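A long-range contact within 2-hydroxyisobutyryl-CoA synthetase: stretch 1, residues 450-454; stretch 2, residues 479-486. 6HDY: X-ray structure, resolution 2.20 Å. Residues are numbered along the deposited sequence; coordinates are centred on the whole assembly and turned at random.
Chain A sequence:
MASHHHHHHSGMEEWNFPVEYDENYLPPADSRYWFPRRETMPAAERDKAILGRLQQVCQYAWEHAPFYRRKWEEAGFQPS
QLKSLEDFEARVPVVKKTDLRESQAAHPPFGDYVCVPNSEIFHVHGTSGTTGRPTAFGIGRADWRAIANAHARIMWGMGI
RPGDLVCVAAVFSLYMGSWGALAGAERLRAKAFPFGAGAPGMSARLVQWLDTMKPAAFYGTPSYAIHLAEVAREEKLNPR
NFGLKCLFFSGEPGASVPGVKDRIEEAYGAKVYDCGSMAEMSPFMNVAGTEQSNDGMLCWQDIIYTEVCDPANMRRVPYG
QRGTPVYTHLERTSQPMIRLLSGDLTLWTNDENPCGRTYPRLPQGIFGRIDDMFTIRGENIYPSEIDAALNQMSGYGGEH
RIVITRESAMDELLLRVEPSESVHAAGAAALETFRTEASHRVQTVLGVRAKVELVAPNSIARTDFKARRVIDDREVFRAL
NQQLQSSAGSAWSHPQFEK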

# COMPACT_ATOMS: atom_id res chain seq x y z
N ALA A 450 -18.55 -1.94 -37.88
CA ALA A 450 -17.42 -2.25 -37.03
C ALA A 450 -16.39 -3.10 -37.75
O ALA A 450 -16.68 -4.24 -38.12
N LYS A 451 -15.20 -2.53 -38.00
CA LYS A 451 -14.06 -3.22 -38.59
C LYS A 451 -13.27 -3.88 -37.43
O LYS A 451 -12.89 -3.19 -36.48
N VAL A 452 -13.05 -5.21 -37.51
CA VAL A 452 -12.31 -5.97 -36.51
C VAL A 452 -10.98 -6.48 -37.06
O VAL A 452 -10.95 -7.13 -38.10
N GLU A 453 -9.90 -6.22 -36.35
CA GLU A 453 -8.58 -6.77 -36.66
C GLU A 453 -8.30 -7.74 -35.49
O GLU A 453 -8.44 -7.33 -34.33
N LEU A 454 -7.96 -9.01 -35.77
CA LEU A 454 -7.62 -9.93 -34.69
C LEU A 454 -6.16 -9.78 -34.35
O LEU A 454 -5.32 -9.60 -35.25
N ALA A 479 -3.65 4.78 -39.74
CA ALA A 479 -2.80 3.63 -40.03
C ALA A 479 -3.58 2.32 -40.00
O ALA A 479 -3.41 1.50 -40.90
N LEU A 480 -4.47 2.16 -39.00
CA LEU A 480 -5.29 0.97 -38.84
C LEU A 480 -6.35 0.85 -39.95
O LEU A 480 -6.45 -0.22 -40.55
N ASN A 481 -7.10 1.94 -40.22
CA ASN A 481 -8.13 1.98 -41.27
C ASN A 481 -7.54 1.61 -42.63
O ASN A 481 -8.07 0.71 -43.30
N GLN A 482 -6.42 2.26 -43.02
CA GLN A 482 -5.65 2.04 -44.23
C GLN A 482 -5.14 0.58 -44.32
O GLN A 482 -5.16 0.00 -45.41
N GLN A 483 -4.67 -0.00 -43.19
CA GLN A 483 -4.19 -1.39 -43.12
C GLN A 483 -5.38 -2.36 -43.32
O GLN A 483 -5.24 -3.35 -44.04
N LEU A 484 -6.54 -2.05 -42.68
CA LEU A 484 -7.80 -2.80 -42.74
C LEU A 484 -8.48 -2.67 -44.10
O LEU A 484 -9.30 -3.52 -44.44
N GLN A 485 -8.17 -1.61 -44.86
CA GLN A 485 -8.70 -1.40 -46.20
C GLN A 485 -7.89 -2.26 -47.18
O GLN A 485 -8.45 -2.77 -48.15
N SER A 486 -6.58 -2.43 -46.91
CA SER A 486 -5.68 -3.23 -47.76
C SER A 486 -5.87 -4.75 -47.59
O SER A 486 -5.82 -5.47 -48.59

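The contact between strand 450-454 and helix 479-486 is a small, nearly perpendicular strand-on-helix packing in which one leucine fills the centre and a single lysine-asparagine hydrogen bond secures one flank. It illustrates a general principle: alternation along a strand presents every second side chain to a helix, and the aliphatic parts of long polar residues can serve as packing surface while their charged ends reach past the apolar centre.

On the strand, K451 and E453 both direct their CA-to-CB bonds toward the helix, whereas V452 between them points away and contributes chiefly its backbone. The axes cross at 84° and approach to 9.7 Å, and the two stretches together bury a modest 325 Å². The closest pair of CA atoms across the contact is E453 CA and L484 CA, 7.3 Å apart.

L484 is the helical residue whose CA-to-CB bond points toward the strand. Its m,t rotamer (chi1 -82°, chi2 164°) sets CD1 nearer K451 and CD2 nearer E453 and the backbone of V452: CD1 of L484 lies 3.8 Å from CB of K451, while CD2 of L484 lies 4.0 Å from CB of E453 and 3.9 Å from the carbonyl O of V452. The leucine thus rests against the bases of two charged side chains and the backbone between them.

K451 begins with chi1 m (-85°) and continues t, t, t, an extended chain that runs alongside L484 and brings its amine to N481. There NZ of K451 donates a hydrogen bond of 3.0 Å to OD1 of N481. The asparagine starts out sideways to the strand, with chi1 between wells at -146°, yet its end comes nearer and supplies the acceptor. The same NZ of K451 passes 3.4 Å from CG of Q485, a contact with the aliphatic part of a residue whose CA-to-CB bond points away.

E453 is likewise extended, with chi1 and chi2 both t, and its carboxylate reaches the helix near L480 and Q483. Atom OE2 of E453 lies 3.4 Å from CD1 of L480, whose t,p side chain leaves the helix sideways before its end approaches the strand; that oxygen finds a hydrogen-bonding partner elsewhere in the structure. OE1 of E453 is 3.6 Å from OE1 of Q483, a t,t side chain at the exposed margin. This approach of two oxygens is proximity without a hydrogen bond, leaving the lysine-asparagine pair as the sole hydrogen bond across the contact.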

# COMPACT_ATOMS: atom_id res chain seq x y z
CB ALA A 450 -17.89 -2.94 -35.76
CB LYS A 451 -13.16 -2.24 -39.35
CG LYS A 451 -13.60 -1.98 -40.78
CD LYS A 451 -12.62 -1.05 -41.49
CE LYS A 451 -12.86 -1.01 -42.99
NZ LYS A 451 -11.98 -0.01 -43.65
CB VAL A 452 -13.15 -7.14 -35.91
CG1 VAL A 452 -12.36 -7.92 -34.84
CG2 VAL A 452 -14.48 -6.65 -35.33
CB GLU A 453 -7.49 -5.68 -36.70
CG GLU A 453 -6.13 -6.23 -37.12
CD GLU A 453 -4.89 -5.50 -36.65
OE1 GLU A 453 -3.78 -5.85 -37.12
OE2 GLU A 453 -5.00 -4.60 -35.79
CB LEU A 454 -7.87 -11.42 -35.05
CG LEU A 454 -9.30 -11.92 -35.21
CD1 LEU A 454 -9.30 -13.39 -35.59
CD2 LEU A 454 -10.13 -11.71 -33.94
CB ALA A 479 -1.64 3.56 -39.05
CB LEU A 480 -5.90 0.87 -37.43
CG LEU A 480 -6.73 -0.40 -37.10
CD1 LEU A 480 -5.95 -1.70 -37.38
CD2 LEU A 480 -7.21 -0.37 -35.69
CB ASN A 481 -8.84 3.34 -41.31
CG ASN A 481 -10.31 3.25 -41.69
OD1 ASN A 481 -10.89 2.16 -41.82
ND2 ASN A 481 -10.94 4.39 -41.85
CB GLN A 482 -4.46 3.01 -44.27
CG GLN A 482 -4.82 4.46 -44.66
CD GLN A 482 -3.82 5.48 -44.16
OE1 GLN A 482 -2.65 5.18 -43.93
NE2 GLN A 482 -4.25 6.72 -44.00
CB GLN A 483 -3.50 -1.66 -41.76
CG GLN A 483 -2.90 -3.07 -41.63
CD GLN A 483 -2.75 -3.56 -40.20
OE1 GLN A 483 -3.36 -3.04 -39.25
NE2 GLN A 483 -1.97 -4.62 -40.02
CB LEU A 484 -8.77 -2.36 -41.63
CG LEU A 484 -8.58 -2.98 -40.24
CD1 LEU A 484 -9.33 -2.18 -39.20
CD2 LEU A 484 -9.05 -4.44 -40.20
CB GLN A 485 -8.64 0.08 -46.59
CG GLN A 485 -9.80 0.92 -46.08
CD GLN A 485 -9.55 2.40 -46.29
OE1 GLN A 485 -8.79 3.03 -45.55
NE2 GLN A 485 -10.15 2.97 -47.32
CB SER A 486 -4.22 -2.86 -47.50
OG SER A 486 -3.90 -1.60 -48.07